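Local coordinates for putative cell wall hydrolase phosphatase-associated protein (PDB 7CFL) that is the catalytic domain of a clostridial autolysin, an endopeptidase that probably cleaves cell-wall peptides as a cysteine peptidase of the NlpC/P60 family, at residues A[16-29]-A[39-53]. Numbering follows the deposited sequence. Where two conformers were deposited one is given.
With FLC (citrate anion), chain E.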
ATOM      1  N   SER A  16      -4.090  14.706  -1.424  1.00 24.44           N
ATOM      2  CA  SER A  16      -4.515  14.576   0.007  1.00 22.87           C
ATOM      3  C   SER A  16      -4.041  13.221   0.558  1.00 23.32           C
ATOM      4  O   SER A  16      -3.443  13.186   1.675  1.00 22.35           O
ATOM      5  CB  SER A  16      -6.008  14.744   0.166  1.00 22.97           C
ATOM      6  OG  SER A  16      -6.408  14.573   1.524  1.00 24.24           O
ATOM      7  N   VAL A  17      -4.309  12.136  -0.168  1.00 23.68           N
ATOM      8  CA  VAL A  17      -3.883  10.756   0.214  1.00 20.76           C
ATOM      9  C   VAL A  17      -2.377  10.773   0.463  1.00 21.06           C
ATOM     10  O   VAL A  17      -1.923  10.283   1.512  1.00 22.44           O
ATOM     11  CB  VAL A  17      -4.253   9.717  -0.865  1.00 23.63           C
ATOM     12  CG1 VAL A  17      -3.575   8.373  -0.603  1.00 22.31           C
ATOM     13  CG2 VAL A  17      -5.756   9.545  -0.966  1.00 23.05           C
ATOM     14  N   ILE A  18      -1.592  11.232  -0.510  1.00 20.11           N
ATOM     15  CA  ILE A  18      -0.110  11.114  -0.428  1.00 21.30           C
ATOM     16  C   ILE A  18       0.404  12.031   0.691  1.00 21.86           C
ATOM     17  O   ILE A  18       1.224  11.554   1.505  1.00 23.97           O
ATOM     18  CB  ILE A  18       0.530  11.334  -1.808  1.00 24.40           C
ATOM     19  CG1 ILE A  18       0.077  10.210  -2.747  1.00 25.25           C
ATOM     20  CG2 ILE A  18       2.045  11.449  -1.689  1.00 27.77           C
ATOM     21  CD1 ILE A  18       0.566  10.356  -4.157  1.00 36.21           C
ATOM     22  N   SER A  19      -0.036  13.286   0.771  1.00 19.69           N
ATOM     23  CA  SER A  19       0.496  14.225   1.796  1.00 22.37           C
ATOM     24  C   SER A  19       0.109  13.743   3.196  1.00 22.65           C
ATOM     25  O   SER A  19       0.962  13.838   4.076  1.00 26.18           O
ATOM     26  CB  SER A  19       0.089  15.648   1.558  1.00 25.17           C
ATOM     27  OG  SER A  19      -1.313  15.761   1.454  1.00 32.42           O
ATOM     28  N   PHE A  20      -1.092  13.204   3.393  1.00 21.58           N
ATOM     29  CA  PHE A  20      -1.482  12.657   4.724  1.00 21.05           C
ATOM     30  C   PHE A  20      -0.593  11.448   5.047  1.00 22.19           C
ATOM     31  O   PHE A  20      -0.084  11.330   6.163  1.00 24.29           O
ATOM     32  CB  PHE A  20      -2.940  12.216   4.737  1.00 24.94           C
ATOM     33  CG  PHE A  20      -3.329  11.671   6.079  1.00 21.44           C
ATOM     34  CD1 PHE A  20      -3.312  12.489   7.192  1.00 24.54           C
ATOM     35  CD2 PHE A  20      -3.544  10.307   6.247  1.00 24.04           C
ATOM     36  CE1 PHE A  20      -3.619  11.952   8.437  1.00 21.48           C
ATOM     37  CE2 PHE A  20      -3.837   9.776   7.493  1.00 24.82           C
ATOM     38  CZ  PHE A  20      -3.881  10.606   8.583  1.00 23.16           C
ATOM     39  N   ALA A  21      -0.429  10.534   4.083  1.00 21.58           N
ATOM     40  CA  ALA A  21       0.381   9.304   4.245  1.00 19.02           C
ATOM     41  C   ALA A  21       1.803   9.679   4.652  1.00 22.48           C
ATOM     42  O   ALA A  21       2.356   9.005   5.543  1.00 26.46           O
ATOM     43  CB  ALA A  21       0.378   8.493   2.969  1.00 20.17           C
ATOM     44  N   LYS A  22       2.363  10.746   4.076  1.00 23.43           N
ATOM     45  CA  LYS A  22       3.768  11.143   4.378  1.00 24.82           C
ATOM     46  C   LYS A  22       3.906  11.621   5.839  1.00 25.01           C
ATOM     47  O   LYS A  22       5.017  11.446   6.389  1.00 25.92           O
ATOM     48  CB  LYS A  22       4.277  12.164   3.366  1.00 25.96           C
ATOM     49  CG  LYS A  22       4.531  11.566   1.991  1.00 25.63           C
ATOM     50  CD  LYS A  22       5.425  12.432   1.146  1.00 30.29           C
ATOM     51  CE  LYS A  22       5.485  11.929  -0.276  1.00 32.92           C
ATOM     52  NZ  LYS A  22       6.096  12.910  -1.194  1.00 48.34           N
ATOM     53  N   THR A  23       2.843  12.161   6.456  1.00 23.73           N
ATOM     54  CA  THR A  23       2.874  12.613   7.883  1.00 23.47           C
ATOM     55  C   THR A  23       3.110  11.401   8.789  1.00 22.84           C
ATOM     56  O   THR A  23       3.545  11.612   9.946  1.00 22.99           O
ATOM     57  CB  THR A  23       1.618  13.342   8.387  1.00 23.98           C
ATOM     58  OG1 THR A  23       0.471  12.495   8.476  1.00 24.53           O
ATOM     59  CG2 THR A  23       1.270  14.581   7.596  1.00 25.87           C
ATOM     60  N   LEU A  24       2.813  10.188   8.321  1.00 25.98           N
ATOM     61  CA  LEU A  24       2.929   8.950   9.128  1.00 22.20           C
ATOM     62  C   LEU A  24       4.277   8.257   8.906  1.00 21.45           C
ATOM     63  O   LEU A  24       4.444   7.137   9.452  1.00 25.05           O
ATOM     64  CB  LEU A  24       1.753   8.028   8.808  1.00 22.20           C
ATOM     65  CG  LEU A  24       0.352   8.613   8.976  1.00 20.92           C
ATOM     66  CD1 LEU A  24      -0.690   7.649   8.457  1.00 26.11           C
ATOM     67  CD2 LEU A  24       0.053   8.940  10.433  1.00 25.98           C
ATOM     68  N   LEU A  25       5.169   8.800   8.053  1.00 25.65           N
ATOM     69  CA  LEU A  25       6.536   8.246   7.841  1.00 25.63           C
ATOM     70  C   LEU A  25       7.190   8.014   9.201  1.00 28.59           C
ATOM     71  O   LEU A  25       7.090   8.909  10.062  1.00 30.60           O
ATOM     72  CB  LEU A  25       7.404   9.175   6.980  1.00 25.12           C
ATOM     73  CG  LEU A  25       7.146   9.064   5.472  1.00 25.84           C
ATOM     74  CD1 LEU A  25       7.685  10.268   4.727  1.00 31.13           C
ATOM     75  CD2 LEU A  25       7.751   7.789   4.912  1.00 27.68           C
ATOM     76  N   GLY A  26       7.786   6.831   9.373  1.00 27.73           N
ATOM     77  CA  GLY A  26       8.568   6.478  10.565  1.00 28.70           C
ATOM     78  C   GLY A  26       7.711   5.811  11.622  1.00 26.55           C
ATOM     79  O   GLY A  26       8.305   5.388  12.651  1.00 32.98           O
ATOM     80  N   LYS A  27       6.380   5.747  11.436  1.00 29.03           N
ATOM     81  CA  LYS A  27       5.471   5.171  12.471  1.00 27.63           C
ATOM     82  C   LYS A  27       5.652   3.661  12.440  1.00 28.08           C
ATOM     83  O   LYS A  27       5.832   3.085  11.374  1.00 27.24           O
ATOM     84  CB  LYS A  27       4.026   5.615  12.265  1.00 28.07           C
ATOM     85  CG  LYS A  27       3.812   7.116  12.477  1.00 30.88           C
ATOM     86  CD  LYS A  27       2.454   7.490  12.965  1.00 44.68           C
ATOM     87  CE  LYS A  27       2.454   7.850  14.428  1.00 45.88           C
ATOM     88  NZ  LYS A  27       3.038   9.190  14.648  1.00 42.91           N
ATOM     89  N   PRO A  28       5.675   2.969  13.598  1.00 24.84           N
ATOM     90  CA  PRO A  28       6.089   1.563  13.637  1.00 27.28           C
ATOM     91  C   PRO A  28       5.103   0.565  13.014  1.00 27.77           C
ATOM     92  O   PRO A  28       3.893   0.800  13.066  1.00 27.17           O
ATOM     93  CB  PRO A  28       6.226   1.287  15.148  1.00 29.01           C
ATOM     94  CG  PRO A  28       5.223   2.228  15.748  1.00 34.88           C
ATOM     95  CD  PRO A  28       5.378   3.495  14.943  1.00 27.47           C
ATOM     96  N   TYR A  29       5.641  -0.533  12.477  1.00 30.81           N
ATOM     97  CA  TYR A  29       4.876  -1.719  12.006  1.00 28.31           C
ATOM     98  C   TYR A  29       4.502  -2.571  13.224  1.00 28.83           C
ATOM     99  O   TYR A  29       5.402  -2.955  14.014  1.00 33.05           O
ATOM    100  CB  TYR A  29       5.657  -2.591  11.019  1.00 30.00           C
ATOM    101  CG  TYR A  29       4.859  -3.754  10.480  1.00 26.84           C
ATOM    102  CD1 TYR A  29       4.737  -4.935  11.190  1.00 26.87           C
ATOM    103  CD2 TYR A  29       4.211  -3.679   9.252  1.00 31.91           C
ATOM    104  CE1 TYR A  29       3.967  -5.987  10.726  1.00 22.83           C
ATOM    105  CE2 TYR A  29       3.449  -4.733   8.761  1.00 26.63           C
ATOM    106  CZ  TYR A  29       3.347  -5.906   9.488  1.00 23.01           C
ATOM    107  OH  TYR A  29       2.617  -6.955   9.015  1.00 26.14           O
ATOM    108  N   PHE A  39       0.810   0.394  12.619  1.00 23.88           N
ATOM    109  CA  PHE A  39       0.107  -0.078  11.402  1.00 24.23           C
ATOM    110  C   PHE A  39       0.665  -1.414  10.921  1.00 24.32           C
ATOM    111  O   PHE A  39       1.843  -1.656  11.053  1.00 22.70           O
ATOM    112  CB  PHE A  39       0.274   0.924  10.258  1.00 27.19           C
ATOM    113  CG  PHE A  39      -0.186   2.329  10.551  1.00 21.81           C
ATOM    114  CD1 PHE A  39      -1.518   2.674  10.448  1.00 21.65           C
ATOM    115  CD2 PHE A  39       0.710   3.307  10.971  1.00 23.98           C
ATOM    116  CE1 PHE A  39      -1.935   3.974  10.705  1.00 25.02           C
ATOM    117  CE2 PHE A  39       0.283   4.598  11.256  1.00 22.91           C
ATOM    118  CZ  PHE A  39      -1.043   4.925  11.143  1.00 24.74           C
ATOM    119  N   ASP A  40      -0.179  -2.197  10.243  1.00 24.32           N
ATOM    120  CA  ASP A  40       0.297  -3.234   9.303  1.00 23.67           C
ATOM    121  C   ASP A  40       0.042  -2.666   7.900  1.00 21.78           C
ATOM    122  O   ASP A  40      -0.451  -1.517   7.781  1.00 22.04           O
ATOM    123  CB  ASP A  40      -0.280  -4.613   9.623  1.00 25.37           C
ATOM    124  CG  ASP A  40      -1.783  -4.765   9.462  1.00 25.57           C
ATOM    125  OD1 ASP A  40      -2.391  -3.968   8.702  1.00 25.33           O
ATOM    126  OD2 ASP A  40      -2.347  -5.685  10.122  1.00 24.06           O
ATOM    127  N   CYS A  41       0.404  -3.394   6.854  1.00 23.82           N
ATOM    128  CA  CYS A  41       0.483  -2.771   5.511  0.50 22.38           C
ATOM    129  C   CYS A  41      -0.947  -2.400   5.047  1.00 17.66           C
ATOM    130  O   CYS A  41      -1.136  -1.268   4.647  1.00 21.11           O
ATOM    131  CB  CYS A  41       1.289  -3.660   4.576  0.50 22.62           C
ATOM    132  SG  CYS A  41       0.420  -5.175   4.108  0.50 26.43           S
ATOM    133  N   SER A  42      -1.928  -3.251   5.263  1.00 19.67           N
ATOM    134  CA  SER A  42      -3.337  -3.015   4.875  1.00 20.54           C
ATOM    135  C   SER A  42      -4.026  -2.097   5.892  1.00 22.04           C
ATOM    136  O   SER A  42      -4.912  -1.349   5.522  1.00 22.64           O
ATOM    137  CB  SER A  42      -4.045  -4.340   4.754  1.00 22.12           C
ATOM    138  OG  SER A  42      -3.935  -5.060   5.971  1.00 23.30           O
ATOM    139  N   GLY A  43      -3.626  -2.138   7.161  1.00 21.09           N
ATOM    140  CA  GLY A  43      -4.190  -1.198   8.144  1.00 23.21           C
ATOM    141  C   GLY A  43      -3.784   0.231   7.830  1.00 17.04           C
ATOM    142  O   GLY A  43      -4.602   1.152   8.046  1.00 19.58           O
ATOM    143  N   PHE A  44      -2.573   0.401   7.297  1.00 20.64           N
ATOM    144  CA  PHE A  44      -2.018   1.695   6.861  1.00 21.88           C
ATOM    145  C   PHE A  44      -2.827   2.216   5.692  1.00 20.16           C
ATOM    146  O   PHE A  44      -3.296   3.362   5.696  1.00 20.89           O
ATOM    147  CB  PHE A  44      -0.562   1.535   6.437  1.00 19.77           C
ATOM    148  CG  PHE A  44       0.069   2.797   5.916  1.00 22.66           C
ATOM    149  CD1 PHE A  44       0.314   3.883   6.745  1.00 22.31           C
ATOM    150  CD2 PHE A  44       0.417   2.891   4.576  1.00 21.91           C
ATOM    151  CE1 PHE A  44       0.899   5.038   6.243  1.00 21.25           C
ATOM    152  CE2 PHE A  44       0.998   4.046   4.082  1.00 25.09           C
ATOM    153  CZ  PHE A  44       1.253   5.111   4.915  1.00 23.27           C
ATOM    154  N   THR A  45      -2.963   1.405   4.651  1.00 20.55           N
ATOM    155  CA  THR A  45      -3.745   1.874   3.479  1.00 18.42           C
ATOM    156  C   THR A  45      -5.197   2.166   3.877  1.00 18.21           C
ATOM    157  O   THR A  45      -5.697   3.233   3.500  1.00 18.89           O
ATOM    158  CB  THR A  45      -3.631   0.920   2.296  1.00 21.41           C
ATOM    159  OG1 THR A  45      -4.091  -0.386   2.641  1.00 18.73           O
ATOM    160  CG2 THR A  45      -2.212   0.844   1.800  1.00 20.76           C
ATOM    161  N   GLN A  46      -5.858   1.282   4.642  1.00 20.57           N
ATOM    162  CA  GLN A  46      -7.232   1.571   5.118  1.00 18.86           C
ATOM    163  C   GLN A  46      -7.263   2.926   5.838  1.00 19.08           C
ATOM    164  O   GLN A  46      -8.193   3.705   5.595  1.00 18.74           O
ATOM    165  CB  GLN A  46      -7.795   0.444   5.982  1.00 22.07           C
ATOM    166  CG  GLN A  46      -9.306   0.503   6.109  1.00 22.59           C
ATOM    167  CD  GLN A  46      -9.817  -0.501   7.103  1.00 22.69           C
ATOM    168  OE1 GLN A  46      -9.402  -0.483   8.274  1.00 25.66           O
ATOM    169  NE2 GLN A  46     -10.770  -1.305   6.690  1.00 25.19           N
ATOM    170  N   TYR A  47      -6.407   3.120   6.849  1.00 20.96           N
ATOM    171  CA  TYR A  47      -6.429   4.330   7.696  1.00 24.38           C
ATOM    172  C   TYR A  47      -6.193   5.597   6.856  1.00 18.07           C
ATOM    173  O   TYR A  47      -6.935   6.621   6.980  1.00 19.17           O
ATOM    174  CB  TYR A  47      -5.365   4.186   8.775  1.00 23.92           C
ATOM    175  CG  TYR A  47      -5.283   5.372   9.705  1.00 20.05           C
ATOM    176  CD1 TYR A  47      -6.161   5.525  10.776  1.00 28.63           C
ATOM    177  CD2 TYR A  47      -4.290   6.323   9.543  1.00 21.88           C
ATOM    178  CE1 TYR A  47      -6.056   6.610  11.633  1.00 31.20           C
ATOM    179  CE2 TYR A  47      -4.169   7.406  10.384  1.00 24.48           C
ATOM    180  CZ  TYR A  47      -5.045   7.542  11.448  1.00 32.35           C
ATOM    181  OH  TYR A  47      -4.895   8.604  12.283  1.00 35.60           O
ATOM    182  N   VAL A  48      -5.207   5.527   5.950  1.00 18.52           N
ATOM    183  CA  VAL A  48      -4.856   6.699   5.105  1.00 22.10           C
ATOM    184  C   VAL A  48      -6.088   7.039   4.251  1.00 21.37           C
ATOM    185  O   VAL A  48      -6.441   8.218   4.188  1.00 18.40           O
ATOM    186  CB  VAL A  48      -3.610   6.421   4.236  1.00 21.09           C
ATOM    187  CG1 VAL A  48      -3.515   7.380   3.042  1.00 19.94           C
ATOM    188  CG2 VAL A  48      -2.335   6.431   5.063  1.00 22.92           C
ATOM    189  N   MET A  49      -6.669   6.061   3.556  1.00 20.43           N
ATOM    190  CA  MET A  49      -7.844   6.284   2.670  1.00 20.94           C
ATOM    191  C   MET A  49      -9.024   6.880   3.443  1.00 23.34           C
ATOM    192  O   MET A  49      -9.652   7.836   2.946  1.00 23.35           O
ATOM    193  CB  MET A  49      -8.239   4.982   1.970  1.00 20.87           C
ATOM    194  CG  MET A  49      -7.309   4.623   0.779  1.00 23.02           C
ATOM    195  SD  MET A  49      -7.104   5.969  -0.440  1.00 24.00           S
ATOM    196  CE  MET A  49      -5.638   5.337  -1.257  1.00 26.90           C
ATOM    197  N   LYS A  50      -9.306   6.359   4.643  1.00 22.36           N
ATOM    198  CA  LYS A  50     -10.467   6.787   5.463  1.00 24.35           C
ATOM    199  C   LYS A  50     -10.249   8.234   5.960  1.00 20.54           C
ATOM    200  O   LYS A  50     -11.206   9.014   5.912  1.00 25.59           O
ATOM    201  CB  LYS A  50     -10.674   5.810   6.631  1.00 27.85           C
ATOM    202  CG  LYS A  50     -11.754   6.207   7.632  1.00 31.18           C
ATOM    203  CD  LYS A  50     -11.876   5.241   8.798  1.00 42.17           C
ATOM    204  CE  LYS A  50     -10.779   5.386   9.837  1.00 49.99           C
ATOM    205  NZ  LYS A  50     -10.999   4.501  11.010  1.00 54.91           N
ATOM    206  N   LYS A  51      -9.032   8.574   6.397  1.00 20.16           N
ATOM    207  CA  LYS A  51      -8.745   9.833   7.141  1.00 25.46           C
ATOM    208  C   LYS A  51      -8.483  10.976   6.163  1.00 24.20           C
ATOM    209  O   LYS A  51      -8.835  12.132   6.490  1.00 30.44           O
ATOM    210  CB  LYS A  51      -7.554   9.659   8.077  1.00 27.24           C
ATOM    211  CG  LYS A  51      -7.881   8.865   9.332  1.00 35.03           C
ATOM    212  CD  LYS A  51      -8.598   9.652  10.429  1.00 47.45           C
ATOM    213  CE  LYS A  51      -8.032   9.383  11.806  1.00 53.79           C
ATOM    214  NZ  LYS A  51      -8.806  10.056  12.873  1.00 59.91           N
ATOM    215  N   SER A  52      -7.883  10.696   5.005  1.00 23.27           N
ATOM    216  CA  SER A  52      -7.509  11.763   4.057  1.00 26.74           C
ATOM    217  C   SER A  52      -8.776  12.253   3.342  1.00 24.08           C
ATOM    218  O   SER A  52      -9.096  13.459   3.433  1.00 24.24           O
ATOM    219  CB  SER A  52      -6.448  11.276   3.104  1.00 24.80           C
ATOM    220  OG  SER A  52      -6.886  10.140   2.399  1.00 24.50           O
ATOM    221  N   VAL A  53      -9.497  11.334   2.710  1.00 25.92           N
ATOM    222  CA  VAL A  53     -10.573  11.635   1.720  1.00 28.13           C
ATOM    223  C   VAL A  53     -11.859  10.853   2.019  1.00 27.07           C
ATOM    224  O   VAL A  53     -12.821  11.041   1.272  1.00 29.47           O
ATOM    225  CB  VAL A  53     -10.067  11.393   0.281  1.00 28.91           C
ATOM    226  CG1 VAL A  53      -8.967  12.375  -0.075  1.00 32.08           C
ATOM    227  CG2 VAL A  53      -9.605   9.966   0.046  1.00 27.81           C
TER
HETATM  228  CAC FLC E 501      -3.520  -8.079   8.124  1.00 31.01           C
HETATM  229  CA  FLC E 501      -2.186  -7.613   7.546  1.00 30.07           C
HETATM  230  CB  FLC E 501      -1.627  -8.468   6.396  1.00 30.91           C
HETATM  231  CBC FLC E 501      -2.641  -8.578   5.221  1.00 25.86           C
HETATM  232  CG  FLC E 501      -0.372  -7.840   5.786  1.00 32.49           C
HETATM  233  CGC FLC E 501       0.816  -7.613   6.684  1.00 35.44           C
HETATM  234  OA1 FLC E 501      -4.146  -8.985   7.514  1.00 31.61           O
HETATM  235  OA2 FLC E 501      -3.947  -7.532   9.193  1.00 33.15           O
HETATM  236  OB1 FLC E 501      -2.662  -9.668   4.606  1.00 36.14           O
HETATM  237  OB2 FLC E 501      -3.336  -7.570   4.925  1.00 27.78           O
HETATM  238  OG1 FLC E 501       1.615  -8.565   6.807  1.00 35.16           O
HETATM  239  OG2 FLC E 501       0.971  -6.461   7.187  1.00 30.35           O
HETATM  240  OHB FLC E 501      -1.360  -9.767   6.871  1.00 31.83           O
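Val17 lies against Ser52 and Ala21 against Val48 where helix 16-22 crosses helix 41-53, the axes 8.7 Å apart and 117° between their directions. Tyr29 and Phe39 form a single beta bridge: Phe39 N donates to Pro28 O (3.1 Å). Between the helices Val17 is a knob among Val48, Met49, Ser52 and Val53. Its CG1 meets Met49 CE at 3.7 Å, and its CG2 packs on Ser52 OG, itself bonded to Val48 O (2.7 Å). Phe20 is a second knob, among Tyr47, Val48, Lys51 and Ser52; its CG is anti to the backbone N (chi1 -180°), which sends the ring edge to Tyr47 CE2. Phe20 CE2 touches Lys51 CB. As in papain-like NlpC/P60 domains, helix 41-53 packs on the antiparallel sheet; Cys41 in its first turn touches His96, consistent with a cysteine-histidine active site. Leu24 CD1 reaches both Phe39 CZ and Phe44 CE1 at 3.8 Å, while Phe44 CD1 lies over the centre of one Phe39 face. Asp40 caps helix 41-53 through OD1, which accepts from Gly43 N (2.7 Å) and pairs with Arg59. Citrate, probably from crystallisation, accepts at OG2 a nearly straight bond from Cys41 N (3.1 Å, 176°) and a very short one from Tyr29 OH.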